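Local coordinates for protein amorpha-4,11-diene synthase (Artemisia annua, PDB 4GAX) that probably cyclises farnesyl diphosphate to a sesquiterpene in a magnesium-dependent reaction, as a member of the plant terpene synthase family, at residues 389-392 with 393-396; 329-332 with 333-337; 64-67 with 68-71. All blocks are in the same frame, centred on the assembly; numbering follows the deposited sequence.

Contact 1: 389-392 with 393-396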
# COMPACT_ATOMS: atom_id res chain seq x y z
N ARG A 389 -11.99 11.17 18.97
CA ARG A 389 -11.75 11.15 20.41
C ARG A 389 -10.30 11.41 20.72
O ARG A 389 -9.97 12.25 21.54
CB ARG A 389 -12.07 9.76 20.93
CG ARG A 389 -13.12 9.69 21.98
CD ARG A 389 -13.44 8.25 22.25
NE ARG A 389 -14.82 7.92 21.90
CZ ARG A 389 -15.21 6.75 21.42
NH1 ARG A 389 -14.31 5.78 21.21
NH2 ARG A 389 -16.49 6.54 21.14
N ASN A 390 -9.42 10.66 20.05
CA ASN A 390 -8.00 10.76 20.36
C ASN A 390 -7.37 12.03 19.80
O ASN A 390 -6.37 12.52 20.34
CB ASN A 390 -7.25 9.50 19.94
CG ASN A 390 -7.52 8.32 20.87
OD1 ASN A 390 -6.86 8.16 21.90
ND2 ASN A 390 -8.52 7.51 20.52
N LEU A 391 -7.96 12.58 18.74
CA LEU A 391 -7.59 13.93 18.32
C LEU A 391 -7.91 14.91 19.45
O LEU A 391 -7.16 15.85 19.69
CB LEU A 391 -8.29 14.34 17.02
CG LEU A 391 -7.77 13.72 15.71
CD1 LEU A 391 -8.61 14.17 14.53
CD2 LEU A 391 -6.30 14.07 15.48
N MET A 392 -9.01 14.67 20.16
CA MET A 392 -9.42 15.55 21.25
C MET A 392 -8.58 15.30 22.50
O MET A 392 -8.42 16.19 23.34
CB MET A 392 -10.90 15.38 21.59
CG MET A 392 -11.43 16.47 22.52
SD MET A 392 -11.28 18.10 21.78
CE MET A 392 -10.72 19.07 23.18
N VAL A 393 -8.05 14.09 22.62
CA VAL A 393 -7.12 13.77 23.70
C VAL A 393 -5.93 14.72 23.64
O VAL A 393 -5.59 15.36 24.65
CB VAL A 393 -6.62 12.31 23.62
CG1 VAL A 393 -5.30 12.15 24.38
CG2 VAL A 393 -7.67 11.35 24.16
N GLU A 394 -5.32 14.82 22.47
CA GLU A 394 -4.13 15.65 22.33
C GLU A 394 -4.42 17.15 22.34
O GLU A 394 -3.52 17.96 22.56
CB GLU A 394 -3.31 15.24 21.09
CG GLU A 394 -4.11 14.98 19.85
CD GLU A 394 -3.34 14.14 18.84
OE1 GLU A 394 -2.43 13.39 19.27
OE2 GLU A 394 -3.62 14.24 17.63
N ALA A 395 -5.69 17.52 22.12
CA ALA A 395 -6.07 18.92 22.24
C ALA A 395 -6.18 19.28 23.72
O ALA A 395 -5.85 20.41 24.12
CB ALA A 395 -7.39 19.18 21.52
N GLN A 396 -6.64 18.33 24.53
CA GLN A 396 -6.70 18.50 25.97
C GLN A 396 -5.30 18.73 26.52
O GLN A 396 -5.12 19.49 27.47
CB GLN A 396 -7.30 17.25 26.62
CG GLN A 396 -8.75 17.40 27.03
CD GLN A 396 -8.91 18.24 28.28
OE1 GLN A 396 -9.84 19.05 28.39
NE2 GLN A 396 -8.01 18.06 29.24
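Met-392 and Ala-395 make the packed half of this helical turn: CE of Met-392 lies 3.7 Å from CB of Ala-395, and SD follows at 4.0 Å from the same methyl. The thioether chain leaves with CG anti to the backbone N (chi1 -169°) and then bends at chi2, which runs it along the helix toward the next turn. Helix 325-337 covers this side, Leu-328 touching both residues and Thr-332 touching Met-392. Leu-391 and Glu-394 point the same way, side by side, with CD2 of Leu-391 3.4 Å from OE2 of Glu-394. Chi1 of 43° sets CG of Glu-394 between its own N and carbonyl carbon, pressed to 3.2 Å from O of Leu-391. With an alanine here, the CG over the carbonyl of Leu-391 and the end packed beside its CD2 and on Thr-416 would be gone, which is likely to leave a gap. In this all-helical metal-binding domain, Leu-391 packs on Asp-316 and Tyr-319 of helix 299-322, where Asp-316 opens DDIYD, the aspartate-rich motif of class I terpene synthases. The contact is looser where OD1 of Asn-390 comes no nearer to CG2 of Val-393 than 4.0 Å; helix 407-416 lies against Asn-390, whose ND2 bonds back to Asp-386 O. Gln-396 N bonds to Met-392 O at 3.0 Å, whereas Glu-394 N to Asn-390 O is weak.

Contact 2: 329-332 with 333-337; sequences KIFT and EAIER
The phenyl ring of Phe-331 meets Ile-335 one turn on, at an oblique approach in which the two side chains cross: CE2 lies 3.7 Å from CG1 of Ile-335 and 4.0 Å from its CD1. A chi1 of -169° swings the ring forward along the helix, and CG1 of Ile-335, beside its own N, leans back to 3.4 Å from O of Phe-331. Met-350, from a loop, also touches the Phe-331 side chain, while Tyr-354 and Phe-357 of helix 351-370 pack on Ile-335. The turn is regular alpha-helix of the metal-binding domain, with Ile-335 N bonded to Phe-331 O at 2.9 Å and Ala-334 N to Ile-330 O at 3.0 Å. On the flank toward helix 374-399, CG of Glu-336 sits 3.3 Å from O of Thr-332, and its carboxylate forms a salt bridge with Arg-389. Thr-332 OG1 is gripped twice, by the carbonyl of Leu-328 a turn back and by the hydroxyl of Tyr-319 in helix 299-322, which fixes its rotation. A long salt bridge, Glu-333 OE2 to Arg-337 NE at 3.6 Å, marks the more open side.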
# COMPACT_ATOMS: atom_id res chain seq x y z
N LYS A 329 -13.87 20.64 21.53
CA LYS A 329 -14.65 19.90 22.52
C LYS A 329 -16.08 19.65 22.05
O LYS A 329 -16.59 18.53 22.16
CB LYS A 329 -14.68 20.67 23.86
CG LYS A 329 -15.52 20.00 24.93
CD LYS A 329 -14.65 19.33 25.99
CE LYS A 329 -14.39 20.28 27.17
NZ LYS A 329 -15.23 19.96 28.36
N ILE A 330 -16.72 20.70 21.54
CA ILE A 330 -18.08 20.59 21.00
C ILE A 330 -18.15 19.67 19.77
O ILE A 330 -19.06 18.85 19.64
CB ILE A 330 -18.63 21.98 20.61
CG1 ILE A 330 -18.72 22.88 21.84
CG2 ILE A 330 -20.00 21.85 19.97
CD1 ILE A 330 -19.10 24.32 21.51
N PHE A 331 -17.19 19.82 18.86
CA PHE A 331 -17.19 18.99 17.66
C PHE A 331 -17.05 17.50 18.02
O PHE A 331 -17.72 16.65 17.43
CB PHE A 331 -16.09 19.43 16.68
CG PHE A 331 -16.19 18.79 15.32
CD1 PHE A 331 -17.02 19.33 14.34
CD2 PHE A 331 -15.45 17.66 15.01
CE1 PHE A 331 -17.11 18.74 13.07
CE2 PHE A 331 -15.54 17.06 13.73
CZ PHE A 331 -16.38 17.61 12.77
N THR A 332 -16.19 17.21 18.99
CA THR A 332 -15.98 15.84 19.45
C THR A 332 -17.26 15.20 20.01
O THR A 332 -17.53 14.03 19.75
CB THR A 332 -14.89 15.78 20.53
OG1 THR A 332 -13.66 16.29 20.00
CG2 THR A 332 -14.69 14.34 21.01
N GLU A 333 -18.04 15.96 20.78
CA GLU A 333 -19.29 15.43 21.32
C GLU A 333 -20.31 15.21 20.20
O GLU A 333 -21.06 14.23 20.21
CB GLU A 333 -19.86 16.33 22.42
CG GLU A 333 -21.20 15.86 22.97
CD GLU A 333 -21.19 14.40 23.43
OE1 GLU A 333 -20.22 13.99 24.10
OE2 GLU A 333 -22.15 13.66 23.10
N ALA A 334 -20.32 16.13 19.23
CA ALA A 334 -21.16 15.97 18.05
C ALA A 334 -20.81 14.69 17.29
O ALA A 334 -21.69 14.01 16.75
CB ALA A 334 -21.03 17.18 17.15
N ILE A 335 -19.52 14.36 17.24
CA ILE A 335 -19.12 13.13 16.57
C ILE A 335 -19.57 11.92 17.39
O ILE A 335 -20.07 10.94 16.84
CB ILE A 335 -17.60 13.09 16.28
CG1 ILE A 335 -17.26 14.11 15.19
CG2 ILE A 335 -17.16 11.69 15.80
CD1 ILE A 335 -17.75 13.72 13.78
N GLU A 336 -19.44 12.01 18.72
CA GLU A 336 -19.94 10.97 19.62
C GLU A 336 -21.44 10.78 19.45
O GLU A 336 -21.94 9.65 19.49
CB GLU A 336 -19.65 11.31 21.09
CG GLU A 336 -18.18 11.32 21.48
CD GLU A 336 -17.53 9.93 21.48
OE1 GLU A 336 -18.22 8.93 21.21
OE2 GLU A 336 -16.31 9.86 21.75
N ARG A 337 -22.15 11.89 19.25
CA ARG A 337 -23.60 11.86 19.09
C ARG A 337 -24.01 11.22 17.76
O ARG A 337 -24.99 10.49 17.70
CB ARG A 337 -24.18 13.27 19.21
CG ARG A 337 -25.47 13.35 20.02
CD ARG A 337 -25.73 14.77 20.49
NE ARG A 337 -25.26 15.00 21.85
CZ ARG A 337 -26.03 14.91 22.93
NH1 ARG A 337 -27.31 14.59 22.80
NH2 ARG A 337 -25.52 15.13 24.14

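Contact 3: 64-67 with 68-71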
# COMPACT_ATOMS: atom_id res chain seq x y z
N ARG A 64 -4.83 -19.53 -18.88
CA ARG A 64 -5.29 -20.59 -17.99
C ARG A 64 -4.64 -21.90 -18.37
O ARG A 64 -4.17 -22.63 -17.50
CB ARG A 64 -6.81 -20.73 -18.01
CG ARG A 64 -7.50 -19.58 -17.36
CD ARG A 64 -8.96 -19.86 -17.15
NE ARG A 64 -9.60 -18.70 -16.55
CZ ARG A 64 -10.39 -17.85 -17.20
NH1 ARG A 64 -10.68 -18.06 -18.48
NH2 ARG A 64 -10.91 -16.81 -16.56
N GLN A 65 -4.60 -22.18 -19.67
CA GLN A 65 -4.01 -23.41 -20.16
C GLN A 65 -2.51 -23.51 -19.85
O GLN A 65 -2.01 -24.59 -19.53
CB GLN A 65 -4.27 -23.56 -21.66
CG GLN A 65 -3.55 -24.72 -22.33
CD GLN A 65 -4.12 -26.08 -21.95
OE1 GLN A 65 -5.11 -26.17 -21.22
NE2 GLN A 65 -3.50 -27.14 -22.45
N LEU A 66 -1.80 -22.38 -19.94
CA LEU A 66 -0.39 -22.34 -19.56
C LEU A 66 -0.18 -22.73 -18.11
O LEU A 66 0.73 -23.51 -17.78
CB LEU A 66 0.18 -20.94 -19.77
CG LEU A 66 0.35 -20.46 -21.21
CD1 LEU A 66 0.94 -19.06 -21.23
CD2 LEU A 66 1.21 -21.42 -22.01
N LEU A 67 -1.01 -22.18 -17.23
CA LEU A 67 -0.90 -22.46 -15.81
C LEU A 67 -1.22 -23.92 -15.54
O LEU A 67 -0.54 -24.59 -14.76
CB LEU A 67 -1.86 -21.54 -15.03
CG LEU A 67 -1.45 -20.06 -14.98
CD1 LEU A 67 -2.66 -19.22 -14.52
CD2 LEU A 67 -0.29 -19.88 -14.02
N LYS A 68 -2.25 -24.43 -16.21
CA LYS A 68 -2.69 -25.80 -16.02
C LYS A 68 -1.62 -26.79 -16.46
O LYS A 68 -1.34 -27.77 -15.76
CB LYS A 68 -4.00 -26.07 -16.80
CG LYS A 68 -4.51 -27.48 -16.66
CD LYS A 68 -5.71 -27.75 -17.57
CE LYS A 68 -6.29 -29.14 -17.31
NZ LYS A 68 -6.76 -29.28 -15.91
N GLU A 69 -1.03 -26.54 -17.63
CA GLU A 69 -0.01 -27.42 -18.19
C GLU A 69 1.23 -27.51 -17.30
O GLU A 69 1.80 -28.60 -17.11
CB GLU A 69 0.38 -26.96 -19.59
CG GLU A 69 -0.70 -27.19 -20.64
CD GLU A 69 -0.36 -26.55 -21.98
OE1 GLU A 69 0.62 -25.78 -22.05
OE2 GLU A 69 -1.09 -26.82 -22.96
N ALA A 70 1.63 -26.37 -16.76
CA ALA A 70 2.80 -26.31 -15.87
C ALA A 70 2.51 -26.96 -14.50
O ALA A 70 3.36 -27.66 -13.94
CB ALA A 70 3.23 -24.86 -15.69
N LEU A 71 1.32 -26.71 -13.98
CA LEU A 71 0.92 -27.30 -12.71
C LEU A 71 0.82 -28.83 -12.80
O LEU A 71 1.23 -29.54 -11.87
CB LEU A 71 -0.42 -26.73 -12.26
CG LEU A 71 -0.90 -27.20 -10.88
CD1 LEU A 71 0.18 -26.95 -9.84
CD2 LEU A 71 -2.18 -26.48 -10.49
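Gln-65 and Glu-69 cross one helical turn apart, their amide and carboxylate planes turned 79° from each other. NE2 of Gln-65 donates to OE2 of Glu-69; at 2.5 Å the bond is very short, so its exact length is doubtful, and at 141° it is clearly bent. Two torsions bring the amide there: the first, 173°, throws CG of Gln-65 to the far side from its own N, and chi2 then folds the chain over toward the following turn. Glu-69, one turn later in the chain, runs extended beyond CG and carries OE2 across to the amide, its CG 3.1 Å from the carbonyl O of Gln-65. Lys-68 crosses the same glutamine more loosely, its CD passing 4.0 Å from OE1 of Gln-65. These polar chains ride on the outer side of helix 52-71, part of the all-helical N-terminal domain of the terpene synthases. The other side faces neighbouring helices: Leu-66 and Leu-67 both pack on Leu-83 of helix 77-89, and Leu-71 reaches Leu-80 there and His-102 and His-106 of helix 97-111. Arg-64 turns its guanidinium away from this pair to a salt bridge with Glu-99. The backbone beneath is regular, with Lys-68 N bonded to Arg-64 O at 2.9 Å and Leu-71 N to Leu-67 O at 2.9 Å. At the end of the helix, the carbonyl of Leu-71 takes a hydrogen bond from His-77 NE2.

Contact 3 comes first along the chain, on helix 52-71 of the N-terminal domain; contact 2 follows on helix 325-337 and contact 1 on helix 374-399, both in the metal-binding domain. Contacts 1 and 2 are direct neighbours, their centres about 11 Å apart, with one salt bridge as polar tie and Met-392 packed against Thr-332 and Lys-329. Together they hold helices 325-337 and 374-399 against each other beside helix 299-322, which carries the aspartate-rich motif. Contact 3 lies across the chain's centre, about 56 to 57 Å from the other two between centres and about 44 Å between nearest atoms; it belongs to the separate N-terminal domain and touches neither.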